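Local coordinates for protein kcn28 (Kitasatospora, PDB 6J31) that has the two-domain GT-B fold, two Rossmann-like domains facing a cleft, and is probably related to erythromycin biosynthesis protein CIII, at residues Y106-N119 with S168-P182. Residues are numbered along the deposited sequence; the frame is centred on the assembly and turned at random.
Sequences YDVLAYPARVLAMN and SGVPGIDAGDLVNLP. With BG9 ((2E,2'E)-3,3'-(1,2-phenylene)di(prop-2-enoic acid)), chain I.
R114 reaches from helix 112-120 onto the short helix 177-180, alongside L178. Its CG lies anti to the backbone N (chi1 177°) and the chain stays extended to NE, which carries the charged end the full length of the side chain. CB only starts the reach; CG and CD run along the L178 methyl CD2, with R114 CD 3.5 Å from L178 CD2, and NE is still beside it. CZ lies near L181 O and I173 CD1. At the tip, R114 NH2 is 3.6 Å from I173 CD1, which covers one face of the guanidinium, while P182 covers the opposite one. R114 NH1 makes two weak bonds, to L181 O (3.1 Å) just after the short helix and to D177 O (3.3 Å), the latter in the guanidinium plane. Arginine suits the place: its methylenes serve the apolar packing and its flat end meets backbone carbonyls.

Nearer the pocket, V179 offers its CG2 methyl to the flat face of Y111, a CH-pi contact 3.4 Å from the ring centroid and 10° off the normal; P112 CD lies against the other face. The fork of L178 suits it to two sides, sending CD1 to Y111 CD1 (3.4 Å) and CD2 to R114 and V115 CG2. Further along the helix, V115 and M118 pack on V170, V115 CG1 also touching S168 CB. The hydroxyl of the buried Y106 lies against P182 CB, and a water links it to V179 O through a weak bond on that side.

V108 and L109 touch the bound BG9. The contact thus fastens the segment following helix 152-167 onto the beta-alpha-beta unit of strand 103-107, helix 112-120 and strand 124-128, in the seven-stranded parallel sheet domain; helix 74-96 flanks Y111 and P112, and W164 of helix 152-167 also packs on Y111.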
loop_
_atom_site.group_PDB
_atom_site.type_symbol
_atom_site.label_atom_id
_atom_site.label_comp_id
_atom_site.label_asym_id
_atom_site.label_seq_id
_atom_site.Cartn_x
_atom_site.Cartn_y
_atom_site.Cartn_z
ATOM N N TYR A 106 -1.600 7.906 -12.536
ATOM C CA TYR A 106 -1.376 6.472 -12.628
ATOM C C TYR A 106 -0.694 5.923 -11.383
ATOM O O TYR A 106 0.268 6.503 -10.876
ATOM C CB TYR A 106 -0.549 6.128 -13.877
ATOM C CG TYR A 106 0.858 6.683 -13.876
ATOM C CD1 TYR A 106 1.110 8.007 -14.220
ATOM C CD2 TYR A 106 1.939 5.873 -13.551
ATOM C CE1 TYR A 106 2.403 8.507 -14.223
ATOM C CE2 TYR A 106 3.223 6.363 -13.551
ATOM C CZ TYR A 106 3.452 7.678 -13.883
ATOM O OH TYR A 106 4.739 8.149 -13.879
ATOM N N ASP A 107 -1.181 4.775 -10.927
ATOM C CA ASP A 107 -0.519 4.017 -9.883
ATOM C C ASP A 107 0.858 3.560 -10.368
ATOM O O ASP A 107 1.142 3.546 -11.567
ATOM C CB ASP A 107 -1.386 2.816 -9.503
ATOM C CG ASP A 107 -0.699 1.880 -8.546
ATOM O OD1 ASP A 107 -0.670 2.180 -7.336
ATOM O OD2 ASP A 107 -0.142 0.869 -9.019
ATOM N N VAL A 108 1.718 3.181 -9.412
ATOM C CA VAL A 108 3.091 2.785 -9.730
ATOM C C VAL A 108 3.115 1.667 -10.765
ATOM O O VAL A 108 3.974 1.643 -11.655
ATOM C CB VAL A 108 3.839 2.359 -8.451
ATOM C CG1 VAL A 108 5.303 2.050 -8.754
ATOM C CG2 VAL A 108 3.745 3.426 -7.402
ATOM N N LEU A 109 2.176 0.727 -10.671
ATOM C CA LEU A 109 2.132 -0.403 -11.591
ATOM C C LEU A 109 1.379 -0.087 -12.875
ATOM O O LEU A 109 1.310 -0.943 -13.761
ATOM C CB LEU A 109 1.496 -1.619 -10.900
ATOM C CG LEU A 109 2.228 -2.185 -9.675
ATOM C CD1 LEU A 109 1.539 -3.426 -9.141
ATOM C CD2 LEU A 109 3.667 -2.502 -10.009
ATOM N N ALA A 110 0.854 1.128 -13.016
ATOM C CA ALA A 110 0.138 1.548 -14.213
ATOM C C ALA A 110 0.970 2.510 -15.054
ATOM O O ALA A 110 0.429 3.366 -15.761
ATOM C CB ALA A 110 -1.202 2.177 -13.841
ATOM N N TYR A 111 2.290 2.349 -15.012
ATOM C CA TYR A 111 3.226 3.188 -15.751
ATOM C C TYR A 111 3.047 3.151 -17.272
ATOM O O TYR A 111 3.527 4.076 -17.937
ATOM C CB TYR A 111 4.670 2.814 -15.388
ATOM C CG TYR A 111 4.997 1.359 -15.602
ATOM C CD1 TYR A 111 5.502 0.908 -16.818
ATOM C CD2 TYR A 111 4.787 0.429 -14.592
ATOM C CE1 TYR A 111 5.796 -0.435 -17.018
ATOM C CE2 TYR A 111 5.074 -0.908 -14.782
ATOM C CZ TYR A 111 5.575 -1.336 -15.993
ATOM O OH TYR A 111 5.849 -2.670 -16.165
ATOM N N PRO A 112 2.402 2.146 -17.889
ATOM C CA PRO A 112 2.082 2.299 -19.320
ATOM C C PRO A 112 1.262 3.541 -19.614
ATOM O O PRO A 112 1.335 4.064 -20.733
ATOM C CB PRO A 112 1.308 1.015 -19.652
ATOM C CG PRO A 112 1.907 0.013 -18.759
ATOM C CD PRO A 112 2.148 0.751 -17.459
ATOM N N ALA A 113 0.507 4.048 -18.637
ATOM C CA ALA A 113 -0.192 5.310 -18.835
ATOM C C ALA A 113 0.782 6.456 -19.071
ATOM O O ALA A 113 0.478 7.376 -19.837
ATOM C CB ALA A 113 -1.094 5.607 -17.635
ATOM N N ARG A 114 1.957 6.422 -18.434
ATOM C CA ARG A 114 2.952 7.456 -18.699
ATOM C C ARG A 114 3.477 7.365 -20.127
ATOM O O ARG A 114 3.661 8.393 -20.791
ATOM C CB ARG A 114 4.112 7.355 -17.713
ATOM C CG ARG A 114 5.221 8.350 -17.987
ATOM C CD ARG A 114 6.424 8.111 -17.092
ATOM N NE ARG A 114 7.449 9.131 -17.291
ATOM C CZ ARG A 114 8.659 9.107 -16.741
ATOM N NH1 ARG A 114 9.027 8.101 -15.959
ATOM N NH2 ARG A 114 9.507 10.095 -16.981
ATOM N N VAL A 115 3.701 6.143 -20.621
ATOM C CA VAL A 115 4.127 5.973 -22.008
ATOM C C VAL A 115 3.096 6.584 -22.939
ATOM O O VAL A 115 3.432 7.300 -23.890
ATOM C CB VAL A 115 4.354 4.482 -22.322
ATOM C CG1 VAL A 115 4.681 4.288 -23.803
ATOM C CG2 VAL A 115 5.448 3.900 -21.436
ATOM N N LEU A 116 1.818 6.338 -22.650
ATOM C CA LEU A 116 0.743 6.921 -23.437
ATOM C C LEU A 116 0.766 8.441 -23.330
ATOM O O LEU A 116 0.623 9.148 -24.336
ATOM C CB LEU A 116 -0.590 6.354 -22.946
ATOM C CG LEU A 116 -1.756 6.160 -23.913
ATOM C CD1 LEU A 116 -3.101 6.398 -23.241
ATOM C CD2 LEU A 116 -1.594 6.976 -25.180
ATOM N N ALA A 117 0.988 8.960 -22.120
ATOM C CA ALA A 117 1.036 10.404 -21.924
ATOM C C ALA A 117 2.194 11.023 -22.692
ATOM O O ALA A 117 2.072 12.126 -23.235
ATOM C CB ALA A 117 1.134 10.727 -20.435
ATOM N N MET A 118 3.336 10.334 -22.732
ATOM C CA MET A 118 4.472 10.835 -23.497
ATOM C C MET A 118 4.164 10.872 -24.992
ATOM O O MET A 118 4.538 11.826 -25.685
ATOM C CB MET A 118 5.701 9.976 -23.204
ATOM C CG MET A 118 6.308 10.253 -21.832
ATOM S SD MET A 118 7.413 8.956 -21.250
ATOM C CE MET A 118 8.912 9.378 -22.137
ATOM N N ASN A 119 3.457 9.858 -25.502
ATOM C CA ASN A 119 3.095 9.831 -26.919
ATOM C C ASN A 119 2.222 11.025 -27.298
ATOM O O ASN A 119 2.384 11.603 -28.378
ATOM C CB ASN A 119 2.364 8.527 -27.255
ATOM C CG ASN A 119 3.276 7.306 -27.261
ATOM O OD1 ASN A 119 4.495 7.419 -27.341
ATOM N ND2 ASN A 119 2.674 6.125 -27.182
ATOM N N SER A 168 7.084 1.203 -28.440
ATOM C CA SER A 168 6.008 2.064 -27.961
ATOM C C SER A 168 6.322 3.540 -28.133
ATOM O O SER A 168 5.537 4.384 -27.689
ATOM C CB SER A 168 5.702 1.778 -26.489
ATOM O OG SER A 168 5.558 0.388 -26.259
ATOM N N GLY A 169 7.447 3.871 -28.754
ATOM C CA GLY A 169 7.762 5.251 -29.047
ATOM C C GLY A 169 8.456 6.008 -27.946
ATOM O O GLY A 169 8.429 7.243 -27.959
ATOM N N VAL A 170 9.079 5.318 -26.994
ATOM C CA VAL A 170 9.836 5.987 -25.936
ATOM C C VAL A 170 11.222 5.358 -25.816
ATOM O O VAL A 170 11.609 4.919 -24.724
ATOM C CB VAL A 170 9.078 5.939 -24.594
ATOM C CG1 VAL A 170 7.867 6.857 -24.636
ATOM C CG2 VAL A 170 8.643 4.511 -24.253
ATOM N N PRO A 171 12.021 5.314 -26.891
ATOM C CA PRO A 171 13.357 4.707 -26.772
ATOM C C PRO A 171 14.319 5.519 -25.920
ATOM O O PRO A 171 15.269 4.946 -25.372
ATOM C CB PRO A 171 13.829 4.624 -28.228
ATOM C CG PRO A 171 13.159 5.774 -28.884
ATOM C CD PRO A 171 11.802 5.871 -28.240
ATOM N N GLY A 172 14.110 6.829 -25.794
ATOM C CA GLY A 172 15.024 7.692 -25.066
ATOM C C GLY A 172 15.026 7.519 -23.558
ATOM O O GLY A 172 15.850 8.154 -22.891
ATOM N N ILE A 173 14.132 6.709 -23.000
ATOM C CA ILE A 173 14.003 6.576 -21.554
ATOM C C ILE A 173 14.404 5.168 -21.129
ATOM O O ILE A 173 14.098 4.185 -21.814
ATOM C CB ILE A 173 12.579 6.928 -21.074
ATOM C CG1 ILE A 173 12.539 7.028 -19.546
ATOM C CG2 ILE A 173 11.566 5.920 -21.570
ATOM C CD1 ILE A 173 11.331 7.756 -19.018
ATOM N N ASP A 174 15.120 5.083 -20.008
ATOM C CA ASP A 174 15.547 3.808 -19.449
ATOM C C ASP A 174 14.374 3.107 -18.773
ATOM O O ASP A 174 13.475 3.748 -18.221
ATOM C CB ASP A 174 16.685 4.038 -18.447
ATOM C CG ASP A 174 16.993 2.811 -17.599
ATOM O OD1 ASP A 174 17.446 1.787 -18.154
ATOM O OD2 ASP A 174 16.789 2.877 -16.367
ATOM N N ALA A 175 14.396 1.773 -18.813
ATOM C CA ALA A 175 13.294 1.000 -18.250
ATOM C C ALA A 175 13.143 1.234 -16.755
ATOM O O ALA A 175 12.043 1.081 -16.218
ATOM C CB ALA A 175 13.486 -0.488 -18.530
ATOM N N GLY A 176 14.238 1.553 -16.062
ATOM C CA GLY A 176 14.142 1.876 -14.647
ATOM C C GLY A 176 13.577 3.262 -14.395
ATOM O O GLY A 176 12.765 3.454 -13.486
ATOM N N ASP A 177 14.029 4.252 -15.167
ATOM C CA ASP A 177 13.576 5.627 -14.973
ATOM C C ASP A 177 12.079 5.748 -15.232
ATOM O O ASP A 177 11.331 6.272 -14.399
ATOM C CB ASP A 177 14.375 6.565 -15.871
ATOM C CG ASP A 177 15.774 6.801 -15.354
ATOM O OD1 ASP A 177 16.130 6.216 -14.304
ATOM O OD2 ASP A 177 16.520 7.567 -15.997
ATOM N N LEU A 178 11.630 5.306 -16.401
ATOM C CA LEU A 178 10.229 4.957 -16.559
ATOM C C LEU A 178 9.910 3.919 -15.495
ATOM O O LEU A 178 10.673 2.971 -15.325
ATOM C CB LEU A 178 9.998 4.402 -17.969
ATOM C CG LEU A 178 8.647 4.029 -18.598
ATOM C CD1 LEU A 178 8.133 2.707 -18.088
ATOM C CD2 LEU A 178 7.598 5.104 -18.432
ATOM N N VAL A 179 8.833 4.146 -14.736
ATOM C CA VAL A 179 8.385 3.344 -13.584
ATOM C C VAL A 179 8.824 3.990 -12.274
ATOM O O VAL A 179 7.982 4.364 -11.451
ATOM C CB VAL A 179 8.854 1.870 -13.592
ATOM C CG1 VAL A 179 8.491 1.191 -12.268
ATOM C CG2 VAL A 179 8.277 1.093 -14.761
ATOM N N ASN A 180 10.137 4.099 -12.045
ATOM C CA ASN A 180 10.646 4.503 -10.738
ATOM C C ASN A 180 11.233 5.912 -10.690
ATOM O O ASN A 180 11.604 6.371 -9.604
ATOM C CB ASN A 180 11.678 3.489 -10.228
ATOM C CG ASN A 180 11.031 2.201 -9.750
ATOM O OD1 ASN A 180 9.897 2.210 -9.273
ATOM N ND2 ASN A 180 11.754 1.093 -9.854
ATOM N N LEU A 181 11.302 6.620 -11.816
ATOM C CA LEU A 181 11.663 8.039 -11.844
ATOM C C LEU A 181 10.578 8.810 -12.591
ATOM O O LEU A 181 10.805 9.324 -13.692
ATOM C CB LEU A 181 13.028 8.244 -12.501
ATOM C CG LEU A 181 13.615 9.656 -12.446
ATOM C CD1 LEU A 181 14.152 9.954 -11.057
ATOM C CD2 LEU A 181 14.683 9.863 -13.523
ATOM N N PRO A 182 9.390 8.935 -12.001
ATOM C CA PRO A 182 8.292 9.625 -12.689
ATOM C C PRO A 182 8.577 11.109 -12.864
ATOM O O PRO A 182 9.408 11.698 -12.176
ATOM C CB PRO A 182 7.098 9.402 -11.754
ATOM C CG PRO A 182 7.716 9.229 -10.409
ATOM C CD PRO A 182 8.999 8.490 -10.651
HETATM C C1 BG9 I . 6.502 -0.001 -5.696
HETATM C C2 BG9 I . 7.211 -1.110 -6.160
HETATM C C3 BG9 I . 6.554 -2.320 -6.380
HETATM C C4 BG9 I . 5.173 -2.418 -6.152
HETATM C C5 BG9 I . 4.466 -1.307 -5.691
HETATM C C6 BG9 I . 5.129 -0.100 -5.463
HETATM C C7 BG9 I . 4.415 -3.741 -6.398
HETATM C C8 BG9 I . 4.226 -4.621 -5.411
HETATM C C9 BG9 I . 3.462 -5.930 -5.688
HETATM C C10 BG9 I . 7.371 -3.520 -6.897
HETATM C C11 BG9 I . 8.694 -3.520 -6.707
HETATM C C12 BG9 I . 9.544 -4.695 -7.222
HETATM O O2 BG9 I . 10.514 -4.471 -7.867
HETATM O O3 BG9 I . 4.378 -6.913 -6.107
HETATM O O HOH W 1 6.657 6.404 -13.266
#